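Local coordinates for GDSL-like Lipase/Acylhydrolase family protein (Neisseria meningitidis, PDB 4K7J) that removes O-acetyl groups from bacterial cell-wall peptidoglycan, as a serine esterase of the SGNH (GDSL-like) hydrolase family, at residues Ile282-Pro288 and Thr321-Gln327; Ile59-Thr64 and Ser246-Asn250. All blocks are in the same frame, centred on the assembly; numbering follows the deposited sequence.

Both contacts are parallel strand pairings in one mixed sheet, the core of the alpha/beta domain, and their centres lie about 11 Å apart. Interaction 2 comes first along the chain and joins the C-terminal ends of strands 53-60 and 242-246; interaction 1 follows and pairs strand 281-286 with strand 322-325 through the crossover helix 305-318. Since 242-246 lies between 53-60 and 281-286, the two contacts sit side by side and touch: W326 packs on H63, P288 on T249, and I285 on S246. The neighbouring strand ends thus build one rim of the sheet, where S62, probably the nucleophile as in this family, lies beside a bound acetate ion.

Interaction 1. Residues Ile282-Pro288 and Thr321-Gln327; sequences ILIIGAP and TMFWSWQ
Four backbone hydrogen bonds zip I282-G286 to the strand 322-325 in parallel register, beginning with M322 N to I282 O at 2.9 Å, in the carbonyl plane and nearly straight at 168°. M322 O takes two donors from opposite faces of its plane: I284 N at 2.9 Å and T321 OG1 at 2.8 Å. On the two faces of the pair, beta-branched isoleucines and aromatic rings, types that suit extended backbone, pack with L283 and M322. On one, L283 CD1 lies 3.6 Å from M322 CB, and I285 runs alongside W324, its CG2 at the indole edge. On the other, I284 CG2 meets F323 CD1 at 3.9 Å. With chi1 at -180°, F323 leans its ring across toward the neighbouring strand, where G286, having no CB, leaves room for CE1 against its CA. Past the strands, P288 CB sits 3.7 Å from the centroid of the W326 five-membered ring, a CH-pi contact over the face. One water joins A287 O to Q327 N, while S325 OG caps the following helix at N328 N. Helix 305-318 packs on I284 and F323, helix 354-373 on M322, W324 and W326, and strand 242-246 continues the sheet beyond L283 and I285.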
ATOM      1  N   ILE A 282      11.051   4.167  -5.798  1.00 19.88           N
ATOM      2  CA  ILE A 282      10.205   4.837  -4.816  1.00 15.54           C
ATOM      3  C   ILE A 282       9.413   5.970  -5.478  1.00 19.61           C
ATOM      4  O   ILE A 282       9.971   6.778  -6.227  1.00 14.94           O
ATOM      5  CB  ILE A 282      11.038   5.413  -3.672  1.00 15.44           C
ATOM      6  CG1 ILE A 282      11.855   4.310  -2.994  1.00 17.05           C
ATOM      7  CG2 ILE A 282      10.143   6.088  -2.665  1.00 15.52           C
ATOM      8  CD1 ILE A 282      12.775   4.828  -1.935  1.00 20.96           C
ATOM      9  N   LEU A 283       8.111   6.021  -5.211  1.00 17.13           N
ATOM     10  CA  LEU A 283       7.259   7.083  -5.731  1.00 17.82           C
ATOM     11  C   LEU A 283       6.538   7.768  -4.583  1.00 17.69           C
ATOM     12  O   LEU A 283       5.851   7.113  -3.795  1.00 17.68           O
ATOM     13  CB  LEU A 283       6.219   6.523  -6.695  1.00 13.19           C
ATOM     14  CG  LEU A 283       5.116   7.540  -7.047  1.00 19.79           C
ATOM     15  CD1 LEU A 283       5.638   8.592  -8.006  1.00 21.53           C
ATOM     16  CD2 LEU A 283       3.864   6.886  -7.602  1.00 16.28           C
ATOM     17  N   ILE A 284       6.705   9.080  -4.475  1.00 13.35           N
ATOM     18  CA  ILE A 284       5.981   9.859  -3.475  1.00 16.97           C
ATOM     19  C   ILE A 284       4.768  10.537  -4.112  1.00 16.71           C
ATOM     20  O   ILE A 284       4.896  11.310  -5.075  1.00 17.96           O
ATOM     21  CB  ILE A 284       6.897  10.892  -2.796  1.00 15.53           C
ATOM     22  CG1 ILE A 284       7.882  10.160  -1.875  1.00 15.54           C
ATOM     23  CG2 ILE A 284       6.075  11.917  -2.023  1.00 13.51           C
ATOM     24  CD1 ILE A 284       8.934  11.038  -1.246  1.00 14.84           C
ATOM     25  N   ILE A 285       3.590  10.223  -3.586  1.00 15.07           N
ATOM     26  CA  ILE A 285       2.354  10.833  -4.049  1.00 14.80           C
ATOM     27  C   ILE A 285       2.062  12.096  -3.238  1.00 16.62           C
ATOM     28  O   ILE A 285       1.703  12.019  -2.064  1.00 15.48           O
ATOM     29  CB  ILE A 285       1.180   9.856  -3.954  1.00 13.84           C
ATOM     30  CG1 ILE A 285       1.379   8.719  -4.960  1.00 16.56           C
ATOM     31  CG2 ILE A 285      -0.135  10.581  -4.249  1.00 17.04           C
ATOM     32  CD1 ILE A 285       0.146   7.875  -5.179  1.00 18.77           C
ATOM     33  N   GLY A 286       2.256  13.258  -3.857  1.00 20.27           N
ATOM     34  CA  GLY A 286       1.968  14.516  -3.190  1.00 13.56           C
ATOM     35  C   GLY A 286       0.500  14.575  -2.817  1.00 17.00           C
ATOM     36  O   GLY A 286      -0.345  14.087  -3.566  1.00 16.00           O
ATOM     37  N   ALA A 287       0.194  15.147  -1.656  1.00 13.40           N
ATOM     38  CA  ALA A 287      -1.180  15.197  -1.180  1.00 17.66           C
ATOM     39  C   ALA A 287      -2.124  15.877  -2.190  1.00 23.84           C
ATOM     40  O   ALA A 287      -1.739  16.854  -2.846  1.00 17.46           O
ATOM     41  CB  ALA A 287      -1.239  15.895   0.160  1.00 15.29           C
ATOM     42  N   PRO A 288      -3.360  15.357  -2.321  1.00 15.90           N
ATOM     43  CA  PRO A 288      -4.367  16.042  -3.137  1.00 17.14           C
ATOM     44  C   PRO A 288      -4.792  17.324  -2.450  1.00 19.26           C
ATOM     45  O   PRO A 288      -4.484  17.504  -1.274  1.00 18.57           O
ATOM     46  CB  PRO A 288      -5.544  15.055  -3.143  1.00 15.68           C
ATOM     47  CG  PRO A 288      -5.393  14.276  -1.864  1.00 18.52           C
ATOM     48  CD  PRO A 288      -3.898  14.135  -1.684  1.00 18.00           C
ATOM     49  N   THR A 321      13.719  10.279  -5.664  1.00 18.30           N
ATOM     50  CA  THR A 321      12.585   9.416  -5.946  1.00 18.82           C
ATOM     51  C   THR A 321      11.755  10.021  -7.073  1.00 20.12           C
ATOM     52  O   THR A 321      12.090  11.080  -7.606  1.00 23.41           O
ATOM     53  CB  THR A 321      11.693   9.265  -4.697  1.00 16.82           C
ATOM     54  OG1 THR A 321      10.780  10.364  -4.630  1.00 17.92           O
ATOM     55  CG2 THR A 321      12.547   9.263  -3.442  1.00 15.04           C
ATOM     56  N   MET A 322      10.678   9.342  -7.444  1.00 16.01           N
ATOM     57  CA  MET A 322       9.689   9.928  -8.334  1.00 17.24           C
ATOM     58  C   MET A 322       8.657  10.661  -7.486  1.00 20.72           C
ATOM     59  O   MET A 322       8.513  10.361  -6.301  1.00 19.14           O
ATOM     60  CB  MET A 322       9.021   8.851  -9.173  1.00 18.38           C
ATOM     61  CG  MET A 322       9.957   8.242 -10.218  1.00 21.09           C
ATOM     62  SD  MET A 322       9.216   6.820 -11.031  1.00 22.89           S
ATOM     63  CE  MET A 322       9.253   5.621  -9.696  1.00 25.12           C
ATOM     64  N   PHE A 323       7.970  11.631  -8.091  1.00 17.00           N
ATOM     65  CA  PHE A 323       6.954  12.430  -7.416  1.00 15.62           C
ATOM     66  C   PHE A 323       5.755  12.609  -8.347  1.00 19.47           C
ATOM     67  O   PHE A 323       5.911  13.033  -9.488  1.00 21.70           O
ATOM     68  CB  PHE A 323       7.526  13.794  -7.012  1.00 14.81           C
ATOM     69  CG  PHE A 323       6.542  14.689  -6.305  1.00 22.23           C
ATOM     70  CD1 PHE A 323       6.302  14.545  -4.943  1.00 16.47           C
ATOM     71  CD2 PHE A 323       5.866  15.683  -6.997  1.00 22.65           C
ATOM     72  CE1 PHE A 323       5.407  15.361  -4.293  1.00 21.06           C
ATOM     73  CE2 PHE A 323       4.968  16.506  -6.350  1.00 20.56           C
ATOM     74  CZ  PHE A 323       4.737  16.347  -4.999  1.00 19.29           C
ATOM     75  N   TRP A 324       4.561  12.263  -7.870  1.00 17.18           N
ATOM     76  CA  TRP A 324       3.350  12.453  -8.644  1.00 16.23           C
ATOM     77  C   TRP A 324       2.442  13.429  -7.915  1.00 19.07           C
ATOM     78  O   TRP A 324       2.037  13.181  -6.783  1.00 17.44           O
ATOM     79  CB  TRP A 324       2.638  11.126  -8.842  1.00 15.29           C
ATOM     80  CG  TRP A 324       1.530  11.158  -9.837  1.00 17.10           C
ATOM     81  CD1 TRP A 324       1.647  11.185 -11.195  1.00 23.05           C
ATOM     82  CD2 TRP A 324       0.123  11.112  -9.558  1.00 22.54           C
ATOM     83  NE1 TRP A 324       0.406  11.182 -11.778  1.00 20.95           N
ATOM     84  CE2 TRP A 324      -0.547  11.133 -10.795  1.00 22.33           C
ATOM     85  CE3 TRP A 324      -0.630  11.052  -8.381  1.00 16.27           C
ATOM     86  CZ2 TRP A 324      -1.941  11.100 -10.891  1.00 19.44           C
ATOM     87  CZ3 TRP A 324      -2.011  11.025  -8.477  1.00 19.86           C
ATOM     88  CH2 TRP A 324      -2.651  11.046  -9.725  1.00 18.98           C
ATOM     89  N   SER A 325       2.129  14.546  -8.562  1.00 20.82           N
ATOM     90  CA  SER A 325       1.312  15.571  -7.921  1.00 16.60           C
ATOM     91  C   SER A 325      -0.170  15.317  -8.110  1.00 18.59           C
ATOM     92  O   SER A 325      -0.747  15.658  -9.153  1.00 19.37           O
ATOM     93  CB  SER A 325       1.646  16.970  -8.447  1.00 19.05           C
ATOM     94  OG  SER A 325       0.724  17.908  -7.909  1.00 22.19           O
ATOM     95  N   TRP A 326      -0.781  14.725  -7.093  1.00 19.89           N
ATOM     96  CA  TRP A 326      -2.213  14.472  -7.087  1.00 17.13           C
ATOM     97  C   TRP A 326      -2.952  15.802  -7.175  1.00 18.98           C
ATOM     98  O   TRP A 326      -3.974  15.900  -7.843  1.00 17.83           O
ATOM     99  CB  TRP A 326      -2.588  13.714  -5.811  1.00 14.56           C
ATOM    100  CG  TRP A 326      -3.926  13.059  -5.808  1.00 20.60           C
ATOM    101  CD1 TRP A 326      -4.995  13.339  -6.620  1.00 17.21           C
ATOM    102  CD2 TRP A 326      -4.342  11.986  -4.949  1.00 18.81           C
ATOM    103  NE1 TRP A 326      -6.053  12.511  -6.305  1.00 17.94           N
ATOM    104  CE2 TRP A 326      -5.677  11.675  -5.283  1.00 17.67           C
ATOM    105  CE3 TRP A 326      -3.711  11.260  -3.931  1.00 18.28           C
ATOM    106  CZ2 TRP A 326      -6.397  10.668  -4.630  1.00 17.56           C
ATOM    107  CZ3 TRP A 326      -4.432  10.267  -3.274  1.00 15.39           C
ATOM    108  CH2 TRP A 326      -5.756   9.977  -3.631  1.00 18.99           C
ATOM    109  N   GLN A 327      -2.441  16.842  -6.524  1.00 16.09           N
ATOM    110  CA  GLN A 327      -3.113  18.136  -6.677  1.00 19.53           C
ATOM    111  C   GLN A 327      -3.103  18.595  -8.135  1.00 19.49           C
ATOM    112  O   GLN A 327      -4.119  19.067  -8.637  1.00 18.90           O
ATOM    113  CB  GLN A 327      -2.570  19.226  -5.741  1.00 15.80           C
ATOM    114  CG  GLN A 327      -3.263  20.579  -5.986  1.00 19.74           C
ATOM    115  CD  GLN A 327      -2.996  21.612  -4.915  1.00 22.33           C
ATOM    116  OE1 GLN A 327      -3.453  21.483  -3.775  1.00 20.87           O
ATOM    117  NE2 GLN A 327      -2.272  22.665  -5.284  1.00 24.51           N
TER
HETATM  118  O   HOH W   1      -0.006  17.007  -4.881  1.00 15.41           O

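Interaction 2. Residues Ile59-Thr64 and Ser246-Asn250; sequences IGDSHT and SYGTN. With ACT (acetate ion), chain C.
This is a parallel beta bridge that opens into the active-site loops of an SGNH-hydrolase alpha/beta fold, at the C-terminal ends of strands 53-60 and 242-246. S246 N bonds I59 O at 3.0 Å, and D61 N returns a weak bond to S246 O. G60, lacking a CB, lets S246 O come close to its CA, which also lies over the Y247 ring, 3.7 Å from the centroid, as a CH-pi contact. The GDS sequence at G60-S62 matches the family's GDSL block, which makes S62 the probable nucleophile. D61 is the N-cap of helix 62-65: its CG, set between backbone N and carbonyl carbon (chi1 53°), lets OD1 accept from H63 N. The same carboxylate meets three waters: one links OD1 to S246 OG and T64 OG1, one on OD2 also meets T249 N, and another lies between OD2 and the N atoms of G248 and N250. T249 OG1 and H63 NE2 share a 3.0 Å hydrogen bond at the ring edge, while Y357 OH bonds ND1. An acetate, probably from the crystallisation liquor, bonds H351 NE2 and also S62 N, G218 N and N250 ND2, these three consistent with an oxyanion hole; N250 ND2 reaches OXT at 2.9 Å, almost straight at 172°.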
ATOM      1  N   ILE A  59       1.775   2.221   0.369  1.00 16.50           N
ATOM      2  CA  ILE A  59       1.606   2.378   1.802  1.00 13.56           C
ATOM      3  C   ILE A  59       1.131   3.794   2.039  1.00 16.60           C
ATOM      4  O   ILE A  59       1.763   4.740   1.572  1.00 12.75           O
ATOM      5  CB  ILE A  59       2.934   2.140   2.547  1.00 14.82           C
ATOM      6  CG1 ILE A  59       3.623   0.881   2.006  1.00 16.82           C
ATOM      7  CG2 ILE A  59       2.704   2.060   4.085  1.00 13.96           C
ATOM      8  CD1 ILE A  59       5.062   0.696   2.491  1.00 13.07           C
ATOM      9  N   GLY A  60       0.007   3.950   2.732  1.00 12.84           N
ATOM     10  CA  GLY A  60      -0.566   5.275   2.904  1.00 16.67           C
ATOM     11  C   GLY A  60      -1.706   5.407   3.902  1.00 13.92           C
ATOM     12  O   GLY A  60      -1.766   4.686   4.892  1.00 15.57           O
ATOM     13  N   ASP A  61      -2.615   6.338   3.631  1.00 15.15           N
ATOM     14  CA  ASP A  61      -3.689   6.670   4.563  1.00 15.47           C
ATOM     15  C   ASP A  61      -5.041   6.148   4.053  1.00 16.45           C
ATOM     16  O   ASP A  61      -5.094   5.134   3.375  1.00 14.18           O
ATOM     17  CB  ASP A  61      -3.734   8.184   4.787  1.00 17.09           C
ATOM     18  CG  ASP A  61      -3.799   8.968   3.480  1.00 16.54           C
ATOM     19  OD1 ASP A  61      -4.186   8.381   2.435  1.00 19.85           O
ATOM     20  OD2 ASP A  61      -3.458  10.180   3.485  1.00 17.04           O
ATOM     21  N   SER A  62      -6.132   6.856   4.335  1.00 12.35           N
ATOM     22  CA  SER A  62      -7.446   6.319   4.007  1.00 16.62           C
ATOM     23  C   SER A  62      -7.672   6.258   2.504  1.00 14.91           C
ATOM     24  O   SER A  62      -8.432   5.419   2.026  1.00 17.26           O
ATOM     25  CB  SER A  62      -8.572   7.109   4.682  1.00 18.86           C
ATOM     26  OG  SER A  62      -8.896   8.235   3.903  1.00 25.27           O
ATOM     27  N   HIS A  63      -6.993   7.118   1.755  1.00 16.60           N
ATOM     28  CA  HIS A  63      -7.128   7.086   0.299  1.00 15.35           C
ATOM     29  C   HIS A  63      -6.676   5.709  -0.190  1.00 17.41           C
ATOM     30  O   HIS A  63      -7.268   5.135  -1.108  1.00 16.84           O
ATOM     31  CB  HIS A  63      -6.286   8.183  -0.386  1.00 12.60           C
ATOM     32  CG  HIS A  63      -6.556   9.573   0.106  1.00 19.23           C
ATOM     33  ND1 HIS A  63      -7.813  10.145   0.094  1.00 17.70           N
ATOM     34  CD2 HIS A  63      -5.717  10.518   0.598  1.00 18.15           C
ATOM     35  CE1 HIS A  63      -7.735  11.379   0.567  1.00 21.49           C
ATOM     36  NE2 HIS A  63      -6.474  11.630   0.877  1.00 17.71           N
ATOM     37  N   THR A  64      -5.625   5.190   0.440  1.00 16.92           N
ATOM     38  CA  THR A  64      -5.086   3.876   0.110  1.00 14.97           C
ATOM     39  C   THR A  64      -5.937   2.768   0.740  1.00 16.38           C
ATOM     40  O   THR A  64      -6.226   1.740   0.105  1.00 13.39           O
ATOM     41  CB  THR A  64      -3.618   3.750   0.584  1.00 16.33           C
ATOM     42  OG1 THR A  64      -2.809   4.698  -0.123  1.00 12.77           O
ATOM     43  CG2 THR A  64      -3.057   2.321   0.336  1.00 11.76           C
ATOM     44  N   SER A 246       1.925   7.219  -0.037  1.00 14.68           N
ATOM     45  CA  SER A 246       0.817   8.141  -0.277  1.00 13.24           C
ATOM     46  C   SER A 246       0.265   8.683   1.042  1.00 19.32           C
ATOM     47  O   SER A 246      -0.667   8.126   1.611  1.00 13.97           O
ATOM     48  CB  SER A 246      -0.284   7.453  -1.109  1.00 16.69           C
ATOM     49  OG  SER A 246      -1.393   8.316  -1.329  1.00 18.54           O
ATOM     50  N   TYR A 247       0.867   9.766   1.534  1.00 14.15           N
ATOM     51  CA  TYR A 247       0.428  10.410   2.757  1.00 12.30           C
ATOM     52  C   TYR A 247       0.317  11.902   2.483  1.00 17.28           C
ATOM     53  O   TYR A 247       0.456  12.332   1.350  1.00 16.43           O
ATOM     54  CB  TYR A 247       1.423  10.165   3.892  1.00 15.55           C
ATOM     55  CG  TYR A 247       1.568   8.714   4.355  1.00 13.20           C
ATOM     56  CD1 TYR A 247       0.741   8.190   5.341  1.00 12.82           C
ATOM     57  CD2 TYR A 247       2.567   7.898   3.840  1.00 13.55           C
ATOM     58  CE1 TYR A 247       0.887   6.887   5.784  1.00 11.70           C
ATOM     59  CE2 TYR A 247       2.729   6.589   4.274  1.00 15.06           C
ATOM     60  CZ  TYR A 247       1.888   6.088   5.249  1.00 15.38           C
ATOM     61  OH  TYR A 247       2.043   4.790   5.685  1.00 15.34           O
ATOM     62  N   GLY A 248       0.067  12.697   3.512  1.00 18.96           N
ATOM     63  CA  GLY A 248       0.084  14.140   3.332  1.00 19.41           C
ATOM     64  C   GLY A 248      -1.196  14.801   3.773  1.00 17.68           C
ATOM     65  O   GLY A 248      -1.172  15.878   4.359  1.00 15.70           O
ATOM     66  N   THR A 249      -2.318  14.145   3.501  1.00 16.48           N
ATOM     67  CA  THR A 249      -3.623  14.701   3.852  1.00 15.92           C
ATOM     68  C   THR A 249      -3.782  14.911   5.352  1.00 16.82           C
ATOM     69  O   THR A 249      -4.217  15.967   5.794  1.00 15.94           O
ATOM     70  CB  THR A 249      -4.752  13.810   3.319  1.00 18.08           C
ATOM     71  OG1 THR A 249      -4.688  13.780   1.887  1.00 18.79           O
ATOM     72  CG2 THR A 249      -6.109  14.337   3.746  1.00 15.26           C
ATOM     73  N   ASN A 250      -3.416  13.913   6.146  1.00 18.69           N
ATOM     74  CA  ASN A 250      -3.538  14.054   7.591  1.00 18.33           C
ATOM     75  C   ASN A 250      -2.474  14.960   8.206  1.00 22.03           C
ATOM     76  O   ASN A 250      -2.778  15.744   9.110  1.00 20.64           O
ATOM     77  CB  ASN A 250      -3.559  12.672   8.256  1.00 22.87           C
ATOM     78  CG  ASN A 250      -4.741  11.830   7.782  1.00 22.48           C
ATOM     79  OD1 ASN A 250      -5.885  12.176   8.032  1.00 20.90           O
ATOM     80  ND2 ASN A 250      -4.463  10.738   7.077  1.00 18.52           N
TER
HETATM   81  C   ACT C 401      -7.622  10.114   5.741  1.00 28.47           C
HETATM   82  O   ACT C 401      -8.716  10.181   6.376  1.00 25.01           O
HETATM   83  OXT ACT C 401      -6.778   9.261   6.122  1.00 21.56           O
HETATM   84  CH3 ACT C 401      -7.339  10.990   4.561  1.00 19.13           C
HETATM   85  O   HOH W   2       0.085   3.734   6.994  1.00 14.63           O
HETATM   86  O   HOH W   3      -1.874  11.358   5.415  1.00 12.68           O
HETATM   87  O   HOH W   4      -3.293   7.220   0.306  1.00 14.25           O
HETATM   88  O   HOH W   5      -2.644  11.860   1.413  1.00 18.16           O